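Local coordinates for protein glutathione reductase (Bartonella henselae, PDB 3O0H) that probably catalyses the NADPH-dependent reduction of glutathione disulfide to glutathione, using a bound flavin-adenine dinucleotide and a redox-active disulfide, at residues Q83-S88 with W93-P98; N182-L187 with N208-L213; D231-Q236 with I390-F395. All coordinates share one frame; numbering follows the deposited sequence.

Contact 1. Residues Q83-S88 with W93-P98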
loop_
_atom_site.group_PDB
_atom_site.type_symbol
_atom_site.label_atom_id
_atom_site.label_comp_id
_atom_site.label_asym_id
_atom_site.label_seq_id
_atom_site.Cartn_x
_atom_site.Cartn_y
_atom_site.Cartn_z
ATOM N N GLN B 83 -8.230 -12.451 12.669
ATOM C CA GLN B 83 -6.777 -12.663 12.504
ATOM C C GLN B 83 -5.963 -11.419 12.882
ATOM O O GLN B 83 -4.876 -11.548 13.406
ATOM C CB GLN B 83 -6.417 -13.146 11.086
ATOM N N GLU B 84 -6.506 -10.226 12.663
ATOM C CA GLU B 84 -5.865 -8.996 13.096
ATOM C C GLU B 84 -5.784 -8.897 14.629
ATOM O O GLU B 84 -4.722 -8.610 15.186
ATOM C CB GLU B 84 -6.613 -7.827 12.470
ATOM C CG GLU B 84 -6.042 -6.458 12.670
ATOM C CD GLU B 84 -4.748 -6.221 11.917
ATOM O OE1 GLU B 84 -4.405 -7.021 11.013
ATOM O OE2 GLU B 84 -4.075 -5.196 12.234
ATOM N N PHE B 85 -6.883 -9.160 15.335
ATOM C CA PHE B 85 -6.822 -9.162 16.796
ATOM C C PHE B 85 -5.779 -10.097 17.356
ATOM O O PHE B 85 -5.116 -9.758 18.344
ATOM C CB PHE B 85 -8.147 -9.556 17.439
ATOM C CG PHE B 85 -9.305 -8.679 17.042
ATOM C CD1 PHE B 85 -9.108 -7.407 16.508
ATOM C CD2 PHE B 85 -10.584 -9.126 17.227
ATOM C CE1 PHE B 85 -10.198 -6.604 16.155
ATOM C CE2 PHE B 85 -11.675 -8.348 16.866
ATOM C CZ PHE B 85 -11.477 -7.077 16.338
ATOM N N SER B 86 -5.608 -11.254 16.734
ATOM C CA SER B 86 -4.652 -12.214 17.262
ATOM C C SER B 86 -3.210 -11.687 17.094
ATOM O O SER B 86 -2.365 -11.961 17.919
ATOM C CB SER B 86 -4.866 -13.604 16.647
ATOM O OG SER B 86 -4.298 -13.701 15.373
ATOM N N LYS B 87 -2.960 -10.855 16.084
ATOM C CA LYS B 87 -1.668 -10.193 15.974
ATOM C C LYS B 87 -1.397 -9.130 17.048
ATOM O O LYS B 87 -0.242 -8.767 17.271
ATOM C CB LYS B 87 -1.475 -9.573 14.593
ATOM C CG LYS B 87 -1.399 -10.656 13.487
ATOM C CD LYS B 87 -1.156 -10.042 12.144
ATOM C CE LYS B 87 -1.657 -10.942 11.035
ATOM N NZ LYS B 87 -2.131 -10.118 9.914
ATOM N N SER B 88 -2.436 -8.627 17.694
ATOM C CA SER B 88 -2.257 -7.568 18.672
ATOM C C SER B 88 -1.639 -8.072 19.961
ATOM O O SER B 88 -1.055 -7.290 20.694
ATOM C CB SER B 88 -3.612 -6.910 18.989
ATOM O OG SER B 88 -4.336 -7.725 19.885
ATOM N N TRP B 93 -1.439 -6.391 23.758
ATOM C CA TRP B 93 -2.904 -6.335 23.878
ATOM C C TRP B 93 -3.506 -7.645 24.391
ATOM O O TRP B 93 -2.984 -8.751 24.157
ATOM C CB TRP B 93 -3.533 -5.935 22.531
ATOM C CG TRP B 93 -3.269 -4.527 22.158
ATOM C CD1 TRP B 93 -2.234 -4.063 21.391
ATOM C CD2 TRP B 93 -4.033 -3.365 22.540
ATOM N NE1 TRP B 93 -2.300 -2.692 21.272
ATOM C CE2 TRP B 93 -3.404 -2.237 21.945
ATOM C CE3 TRP B 93 -5.215 -3.177 23.258
ATOM C CZ2 TRP B 93 -3.905 -0.939 22.077
ATOM C CZ3 TRP B 93 -5.689 -1.912 23.423
ATOM C CH2 TRP B 93 -5.039 -0.788 22.835
ATOM N N LYS B 94 -4.594 -7.530 25.132
ATOM C CA LYS B 94 -5.446 -8.680 25.387
ATOM C C LYS B 94 -6.881 -8.250 25.087
ATOM O O LYS B 94 -7.195 -7.071 25.099
ATOM C CB LYS B 94 -5.296 -9.150 26.839
ATOM C CG LYS B 94 -5.769 -8.154 27.891
ATOM C CD LYS B 94 -5.404 -8.544 29.349
ATOM C CE LYS B 94 -6.066 -7.610 30.386
ATOM N NZ LYS B 94 -5.585 -7.779 31.813
ATOM N N TYR B 95 -7.756 -9.209 24.887
ATOM C CA TYR B 95 -9.151 -8.917 24.487
ATOM C C TYR B 95 -9.973 -10.197 24.723
ATOM O O TYR B 95 -9.413 -11.285 24.861
ATOM C CB TYR B 95 -9.235 -8.468 23.022
ATOM C CG TYR B 95 -8.601 -9.446 22.076
ATOM C CD1 TYR B 95 -7.244 -9.446 21.867
ATOM C CD2 TYR B 95 -9.364 -10.395 21.420
ATOM C CE1 TYR B 95 -6.662 -10.365 21.032
ATOM C CE2 TYR B 95 -8.798 -11.326 20.604
ATOM C CZ TYR B 95 -7.440 -11.299 20.405
ATOM O OH TYR B 95 -6.870 -12.206 19.584
ATOM N N ALA B 96 -11.286 -10.029 24.767
ATOM C CA ALA B 96 -12.222 -11.126 24.907
ATOM C C ALA B 96 -12.345 -11.876 23.611
ATOM O O ALA B 96 -12.200 -11.313 22.540
ATOM C CB ALA B 96 -13.596 -10.610 25.353
ATOM N N ASP B 97 -12.648 -13.167 23.721
ATOM C CA ASP B 97 -12.812 -14.016 22.563
ATOM C C ASP B 97 -13.806 -13.329 21.625
ATOM O O ASP B 97 -14.903 -13.014 22.045
ATOM C CB ASP B 97 -13.355 -15.402 22.937
ATOM C CG ASP B 97 -12.960 -16.471 21.916
ATOM O OD1 ASP B 97 -12.011 -16.244 21.126
ATOM O OD2 ASP B 97 -13.595 -17.539 21.908
ATOM N N PRO B 98 -13.400 -13.078 20.383
ATOM C CA PRO B 98 -14.209 -12.257 19.469
ATOM C C PRO B 98 -15.478 -12.959 19.005
ATOM O O PRO B 98 -15.443 -14.164 18.705
ATOM C CB PRO B 98 -13.286 -12.037 18.269
ATOM C CG PRO B 98 -11.946 -12.387 18.705
ATOM C CD PRO B 98 -12.031 -13.281 19.878
#

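Contact 2. Residues N182-L187 with N208-L213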
loop_
_atom_site.group_PDB
_atom_site.type_symbol
_atom_site.label_atom_id
_atom_site.label_comp_id
_atom_site.label_asym_id
_atom_site.label_seq_id
_atom_site.Cartn_x
_atom_site.Cartn_y
_atom_site.Cartn_z
ATOM N N ASN B 182 -24.841 -14.120 -6.614
ATOM C CA ASN B 182 -26.070 -13.336 -6.523
ATOM C C ASN B 182 -26.814 -13.485 -5.176
ATOM O O ASN B 182 -27.603 -12.591 -4.802
ATOM C CB ASN B 182 -27.025 -13.671 -7.670
ATOM C CG ASN B 182 -26.629 -12.991 -8.997
ATOM O OD1 ASN B 182 -25.650 -12.223 -9.066
ATOM N ND2 ASN B 182 -27.407 -13.258 -10.047
ATOM N N GLU B 183 -26.592 -14.595 -4.473
ATOM C CA GLU B 183 -27.350 -14.915 -3.247
ATOM C C GLU B 183 -26.476 -14.920 -1.993
ATOM O O GLU B 183 -26.986 -14.731 -0.901
ATOM C CB GLU B 183 -28.034 -16.281 -3.375
ATOM C CG GLU B 183 -29.173 -16.311 -4.390
ATOM C CD GLU B 183 -28.659 -16.487 -5.829
ATOM O OE1 GLU B 183 -27.643 -17.175 -6.061
ATOM O OE2 GLU B 183 -29.266 -15.899 -6.720
ATOM N N ILE B 184 -25.167 -15.051 -2.183
ATOM C CA ILE B 184 -24.206 -15.347 -1.134
ATOM C C ILE B 184 -24.116 -14.268 -0.044
ATOM O O ILE B 184 -23.818 -14.580 1.121
ATOM C CB ILE B 184 -22.787 -15.630 -1.738
ATOM C CG1 ILE B 184 -21.924 -16.369 -0.753
ATOM C CG2 ILE B 184 -22.071 -14.298 -2.141
ATOM C CD1 ILE B 184 -22.417 -17.766 -0.384
ATOM N N PHE B 185 -24.376 -13.023 -0.418
ATOM C CA PHE B 185 -24.266 -11.894 0.502
ATOM C C PHE B 185 -25.425 -11.820 1.476
ATOM O O PHE B 185 -25.332 -11.094 2.490
ATOM C CB PHE B 185 -24.202 -10.574 -0.281
ATOM C CG PHE B 185 -22.979 -10.451 -1.148
ATOM C CD1 PHE B 185 -21.719 -10.339 -0.583
ATOM C CD2 PHE B 185 -23.082 -10.460 -2.537
ATOM C CE1 PHE B 185 -20.582 -10.239 -1.385
ATOM C CE2 PHE B 185 -21.926 -10.376 -3.351
ATOM C CZ PHE B 185 -20.712 -10.235 -2.784
ATOM N N ASP B 186 -26.526 -12.495 1.138
ATOM C CA ASP B 186 -27.789 -12.255 1.808
ATOM C C ASP B 186 -28.333 -13.431 2.606
ATOM O O ASP B 186 -29.492 -13.423 2.973
ATOM C CB ASP B 186 -28.806 -11.771 0.794
ATOM C CG ASP B 186 -28.410 -10.433 0.185
ATOM O OD1 ASP B 186 -27.848 -9.595 0.921
ATOM O OD2 ASP B 186 -28.681 -10.227 -1.021
ATOM N N LEU B 187 -27.472 -14.397 2.900
ATOM C CA LEU B 187 -27.828 -15.529 3.765
ATOM C C LEU B 187 -28.529 -15.030 4.993
ATOM O O LEU B 187 -28.099 -14.049 5.571
ATOM C CB LEU B 187 -26.577 -16.314 4.174
ATOM C CG LEU B 187 -25.823 -16.932 3.011
ATOM C CD1 LEU B 187 -24.563 -17.598 3.498
ATOM C CD2 LEU B 187 -26.733 -17.892 2.276
ATOM N N ASN B 208 -11.987 -17.781 1.663
ATOM C CA ASN B 208 -11.258 -17.141 2.712
ATOM C C ASN B 208 -12.132 -16.253 3.587
ATOM O O ASN B 208 -11.881 -16.141 4.802
ATOM C CB ASN B 208 -10.042 -16.375 2.169
ATOM C CG ASN B 208 -8.942 -17.287 1.736
ATOM O OD1 ASN B 208 -8.376 -18.042 2.570
ATOM N ND2 ASN B 208 -8.637 -17.274 0.439
ATOM N N ILE B 209 -13.150 -15.651 2.996
ATOM C CA ILE B 209 -14.123 -14.861 3.760
ATOM C C ILE B 209 -14.837 -15.752 4.783
ATOM O O ILE B 209 -14.824 -15.455 5.964
ATOM C CB ILE B 209 -15.130 -14.140 2.836
ATOM C CG1 ILE B 209 -14.499 -12.896 2.210
ATOM C CG2 ILE B 209 -16.420 -13.689 3.568
ATOM C CD1 ILE B 209 -15.213 -12.457 0.923
ATOM N N PHE B 210 -15.424 -16.853 4.334
ATOM C CA PHE B 210 -16.211 -17.678 5.242
ATOM C C PHE B 210 -15.332 -18.323 6.295
ATOM O O PHE B 210 -15.654 -18.297 7.471
ATOM C CB PHE B 210 -17.063 -18.674 4.458
ATOM C CG PHE B 210 -18.260 -18.025 3.805
ATOM C CD1 PHE B 210 -19.279 -17.483 4.591
ATOM C CD2 PHE B 210 -18.369 -17.977 2.425
ATOM C CE1 PHE B 210 -20.377 -16.885 4.020
ATOM C CE2 PHE B 210 -19.442 -17.367 1.834
ATOM C CZ PHE B 210 -20.460 -16.801 2.640
ATOM N N HIS B 211 -14.178 -18.841 5.894
ATOM C CA HIS B 211 -13.237 -19.396 6.879
ATOM C C HIS B 211 -12.887 -18.354 7.944
ATOM O O HIS B 211 -12.922 -18.640 9.164
ATOM C CB HIS B 211 -11.967 -19.906 6.180
ATOM C CG HIS B 211 -10.955 -20.432 7.139
ATOM N ND1 HIS B 211 -11.021 -21.717 7.637
ATOM C CD2 HIS B 211 -9.932 -19.817 7.787
ATOM C CE1 HIS B 211 -10.065 -21.878 8.537
ATOM N NE2 HIS B 211 -9.396 -20.741 8.654
ATOM N N GLY B 212 -12.600 -17.114 7.521
ATOM C CA GLY B 212 -12.287 -16.062 8.497
ATOM C C GLY B 212 -13.427 -15.763 9.489
ATOM O O GLY B 212 -13.181 -15.364 10.620
ATOM N N LEU B 213 -14.661 -15.956 9.058
ATOM C CA LEU B 213 -15.827 -15.759 9.900
ATOM C C LEU B 213 -16.190 -17.003 10.751
ATOM O O LEU B 213 -17.179 -16.982 11.501
ATOM C CB LEU B 213 -17.011 -15.310 9.075
ATOM C CG LEU B 213 -16.836 -13.994 8.284
ATOM C CD1 LEU B 213 -17.965 -13.817 7.308
ATOM C CD2 LEU B 213 -16.683 -12.814 9.243
#

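Contact 3. Residues D231-Q236 with I390-F395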
loop_
_atom_site.group_PDB
_atom_site.type_symbol
_atom_site.label_atom_id
_atom_site.label_comp_id
_atom_site.label_asym_id
_atom_site.label_seq_id
_atom_site.Cartn_x
_atom_site.Cartn_y
_atom_site.Cartn_z
ATOM N N ASP B 231 0.495 -16.375 -12.012
ATOM C CA ASP B 231 1.848 -16.868 -11.798
ATOM C C ASP B 231 1.849 -18.040 -10.776
ATOM O O ASP B 231 1.153 -18.003 -9.784
ATOM C CB ASP B 231 2.741 -15.696 -11.363
ATOM C CG ASP B 231 4.190 -16.105 -11.084
ATOM O OD1 ASP B 231 4.403 -16.665 -9.992
ATOM O OD2 ASP B 231 5.062 -15.845 -11.927
ATOM N N TYR B 232 2.626 -19.080 -11.061
ATOM C CA TYR B 232 2.607 -20.318 -10.239
ATOM C C TYR B 232 2.896 -20.034 -8.764
ATOM O O TYR B 232 2.250 -20.599 -7.889
ATOM C CB TYR B 232 3.570 -21.373 -10.774
ATOM C CG TYR B 232 3.846 -22.487 -9.752
ATOM C CD1 TYR B 232 2.995 -23.568 -9.604
ATOM C CD2 TYR B 232 4.971 -22.417 -8.918
ATOM C CE1 TYR B 232 3.247 -24.570 -8.657
ATOM C CE2 TYR B 232 5.257 -23.431 -7.983
ATOM C CZ TYR B 232 4.383 -24.497 -7.835
ATOM O OH TYR B 232 4.696 -25.485 -6.875
ATOM N N ASP B 233 3.848 -19.147 -8.459
ATOM C CA ASP B 233 4.142 -18.849 -7.038
ATOM C C ASP B 233 2.886 -18.314 -6.339
ATOM O O ASP B 233 2.604 -18.664 -5.192
ATOM C CB ASP B 233 5.263 -17.828 -6.888
ATOM C CG ASP B 233 6.635 -18.424 -7.005
ATOM O OD1 ASP B 233 6.880 -19.515 -6.458
ATOM O OD2 ASP B 233 7.502 -17.764 -7.586
ATOM N N LEU B 234 2.120 -17.433 -6.992
ATOM C CA LEU B 234 0.879 -16.943 -6.366
ATOM C C LEU B 234 -0.121 -18.067 -6.085
ATOM O O LEU B 234 -0.810 -18.091 -5.052
ATOM C CB LEU B 234 0.204 -15.887 -7.236
ATOM C CG LEU B 234 1.090 -14.696 -7.607
ATOM C CD1 LEU B 234 0.444 -13.911 -8.815
ATOM C CD2 LEU B 234 1.413 -13.804 -6.372
ATOM N N ARG B 235 -0.223 -18.988 -7.023
ATOM C CA ARG B 235 -1.175 -20.071 -6.877
ATOM C C ARG B 235 -0.734 -20.952 -5.718
ATOM O O ARG B 235 -1.548 -21.338 -4.838
ATOM C CB ARG B 235 -1.214 -20.889 -8.161
ATOM C CG ARG B 235 -1.656 -20.101 -9.404
ATOM C CD ARG B 235 -1.544 -20.960 -10.645
ATOM N NE ARG B 235 -2.517 -22.048 -10.740
ATOM C CZ ARG B 235 -2.467 -23.002 -11.685
ATOM N NH1 ARG B 235 -1.539 -22.994 -12.627
ATOM N NH2 ARG B 235 -3.378 -23.955 -11.722
ATOM N N GLN B 236 0.556 -21.279 -5.714
ATOM C CA GLN B 236 1.046 -22.261 -4.759
ATOM C C GLN B 236 1.047 -21.673 -3.369
ATOM O O GLN B 236 0.580 -22.324 -2.438
ATOM C CB GLN B 236 2.426 -22.774 -5.140
ATOM C CG GLN B 236 2.930 -23.906 -4.209
ATOM C CD GLN B 236 2.189 -25.188 -4.493
ATOM O OE1 GLN B 236 2.317 -25.735 -5.588
ATOM N NE2 GLN B 236 1.348 -25.648 -3.531
ATOM N N ILE B 390 14.918 -13.194 -12.796
ATOM C CA ILE B 390 13.881 -13.279 -11.762
ATOM C C ILE B 390 14.424 -12.728 -10.439
ATOM O O ILE B 390 15.466 -13.187 -9.934
ATOM C CB ILE B 390 13.452 -14.720 -11.543
ATOM C CG1 ILE B 390 12.893 -15.340 -12.829
ATOM C CG2 ILE B 390 12.432 -14.789 -10.387
ATOM C CD1 ILE B 390 11.620 -14.679 -13.311
ATOM N N TYR B 391 13.707 -11.776 -9.867
ATOM C CA TYR B 391 14.057 -11.203 -8.594
ATOM C C TYR B 391 12.899 -11.539 -7.669
ATOM O O TYR B 391 11.794 -11.026 -7.851
ATOM C CB TYR B 391 14.263 -9.689 -8.679
ATOM C CG TYR B 391 15.396 -9.312 -9.639
ATOM C CD1 TYR B 391 16.650 -8.942 -9.165
ATOM C CD2 TYR B 391 15.176 -9.286 -11.023
ATOM C CE1 TYR B 391 17.692 -8.584 -10.051
ATOM C CE2 TYR B 391 16.215 -8.928 -11.930
ATOM C CZ TYR B 391 17.459 -8.581 -11.435
ATOM O OH TYR B 391 18.456 -8.233 -12.298
ATOM N N ARG B 392 13.172 -12.452 -6.743
ATOM C CA ARG B 392 12.160 -13.095 -5.903
ATOM C C ARG B 392 12.520 -12.978 -4.438
ATOM O O ARG B 392 13.661 -13.268 -4.033
ATOM C CB ARG B 392 12.092 -14.565 -6.283
ATOM C CG ARG B 392 10.958 -15.371 -5.651
ATOM C CD ARG B 392 11.003 -16.822 -6.139
ATOM N NE ARG B 392 9.874 -17.623 -5.655
ATOM C CZ ARG B 392 9.779 -18.143 -4.429
ATOM N NH1 ARG B 392 10.739 -17.951 -3.532
ATOM N NH2 ARG B 392 8.717 -18.870 -4.089
ATOM N N THR B 393 11.541 -12.588 -3.621
ATOM C CA THR B 393 11.756 -12.554 -2.181
ATOM C C THR B 393 10.508 -12.948 -1.434
ATOM O O THR B 393 9.429 -12.516 -1.787
ATOM C CB THR B 393 12.272 -11.162 -1.668
ATOM O OG1 THR B 393 12.595 -11.281 -0.273
ATOM C CG2 THR B 393 11.244 -10.045 -1.872
ATOM N N VAL B 394 10.680 -13.768 -0.394
ATOM C CA VAL B 394 9.603 -14.110 0.526
ATOM C C VAL B 394 10.173 -13.707 1.887
ATOM O O VAL B 394 11.254 -14.145 2.247
ATOM C CB VAL B 394 9.276 -15.620 0.554
ATOM C CG1 VAL B 394 8.226 -15.917 1.679
ATOM C CG2 VAL B 394 8.789 -16.126 -0.793
ATOM N N PHE B 395 9.507 -12.825 2.604
ATOM C CA PHE B 395 10.054 -12.370 3.865
ATOM C C PHE B 395 8.939 -12.186 4.893
ATOM O O PHE B 395 7.776 -12.118 4.557
ATOM C CB PHE B 395 10.888 -11.093 3.656
ATOM C CG PHE B 395 10.070 -9.901 3.218
ATOM C CD1 PHE B 395 9.529 -9.016 4.173
ATOM C CD2 PHE B 395 9.790 -9.700 1.890
ATOM C CE1 PHE B 395 8.744 -7.947 3.783
ATOM C CE2 PHE B 395 9.004 -8.600 1.471
ATOM C CZ PHE B 395 8.486 -7.731 2.424
#

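Contact 1. Residues Q83-S88 with W93-P98
Phe-85 O is a backbone acceptor that the ring of Tyr-95 approaches from across the contact while Ser-88 grips it twice. Ser-88 OG reaches back to Phe-85 O at 2.7 Å, in the carbonyl plane, and Ser-88 N joins it at 3.0 Å. The hydroxyl can do this because its first torsion (chi1 79°) folds OG back over its own backbone. Tyr-95 CE1 then lies 3.2 Å from Phe-85 O. Phe-85 CB sits over one face of the phenolic ring, toward the rim, in a CH-pi contact 3.9 Å from the centroid of the Tyr-95 ring. The ring of Phe-85 follows and turns its edge toward the face of the Tyr-95 ring, a T-shaped pair with planes at 62°.

The segments belong to the last turns of helix 69-88 and to the chain that turns back along it through strand 93-94, at the dimer interface of the enzyme. Trp-93 and Lys-94 pair in an antiparallel ladder with a strand of the second subunit, Trp-93 NE1 donates to Ala-78 O of that subunit, and the ring of Phe-85 stacks on Phe-85 of the same partner. Within the chain the strand is tied to the helix by Trp-93 N, which donates to Ser-88 O at 3.2 Å, with an N-H...O angle of 155°. Ser-88 OG also packs on Trp-93 CB at 3.3 Å. Farther along, Pro-98 CG meets the edge of the Phe-85 ring, 3.8 Å from Phe-85 CD2.

Contact 2. Residues N182-L187 with N208-L213
Ile-184 carries CG1 anti to its backbone N (chi1 -161°), while Phe-210 holds CG anti to its carbonyl carbon (chi1 -75°), and the two side chains therefore run at each other from opposite directions, although Ile-184 CA and Phe-210 CA are 10.5 Å apart. The example joins two parts of a flavoprotein of the pyridine nucleotide-disulphide oxidoreductase family. Phe-210 stands on helix 201-212, whose start carries what looks like a GxGxxG pattern, in what is probably the NADPH-binding Rossmann-type domain. Ile-184 lies in the connection that leads from strand 164-166 into strand 193-197 of that domain's parallel sheet, and its side chain is about 6 Å from the bound flavin-adenine dinucleotide.

No hydrogen bond crosses between the segments; the meeting is wholly apolar and buried. Ile-184 CG1 comes up at the edge of the Phe-210 ring, near its plane, 3.7 Å from Phe-210 CZ. A bend at the second torsion (chi2 64°) brings the terminal methyl to the same CZ-CE2 bond but displaced from the plane, with Ile-184 CD1 3.7 Å from Phe-210 CE2. The other branch is used differently: Ile-184 CG2 lies 3.9 Å above the plane of the neighbouring Phe-185 ring, over its centre. That ring in turn packs edge-to-face with Tyr-75 of helix 69-88, and Leu-213, three residues on from Phe-210, packs on Trp-93 of the second subunit. A looser second touch comes obliquely from Leu-187, whose CD1 stands 4.3 Å from Phe-210 CZ.

Contact 3. Residues D231-Q236 with I390-F395
Asp-233 and Arg-392 meet in a side-on, two-pronged salt bridge in which each carboxylate oxygen has its own donor. Arg-392 NE donates to Asp-233 OD2 at 3.1 Å with an angle of 169° at the hydrogen, and Arg-392 NH2 donates to Asp-233 OD1, also at 3.1 Å, with an angle of 165°. The bridge spans two domains. Helix 232-245, with Asp-233 in its first turn, belongs to the Rossmann-type part of the pyridine nucleotide-disulphide oxidoreductase fold, whereas strand 387-395 lies in the antiparallel sheet of the dimerisation domain. The interaction is a surface one, made by these two side chains alone among the twelve residues.

The arginine chain is extended from CG to NE, which carries the guanidinium from the strand to the helix. Both oxygens lie close to the guanidinium plane, at its edge, but the carboxylate is turned 58° against it, so both N-H groups arrive from above the carboxylate plane. The bonds are thus nearly straight from the donor side and tilted from the acceptor side. Asp-233 OD2 has a second charged partner, Lys-412 NZ. Two cations around one carboxylate, beside a helix start, would be expected to favour its ionised form. Phe-410, on the adjacent strand 409-416, touches the side chains of both Asp-233 and Arg-392.

One N-H of the first helical turn is capped by Asp-231, which occupies the N-cap. One of its oxygens, OD2, accepts from Glu-378 N. The other, Asp-231 OD1, forms a salt bridge with Lys-412 NZ and also receives the capping bond from Asp-233 N at 3.0 Å, on the anti side of the carboxylate and out of its plane.

How the contacts relate
Along the chain the three contacts come in series, contact 1 closing before contact 2 opens and contact 2 before contact 3. The centres of contacts 1 and 2 are about 22 Å apart. Those of contacts 2 and 3 are about 28 Å apart, and those of contacts 1 and 3 about 30 Å; no two contacts touch. Contacts 1 and 2 approach most closely, with nearest atoms about 6 Å apart, and helix 69-88 serves both, supplying one segment of the first and packing beside the second. Of the three, only contact 3 has one segment in the nucleotide-binding part and the other in the dimerisation domain. Together they sample a subunit interface, the neighbourhood of the flavin and a domain boundary.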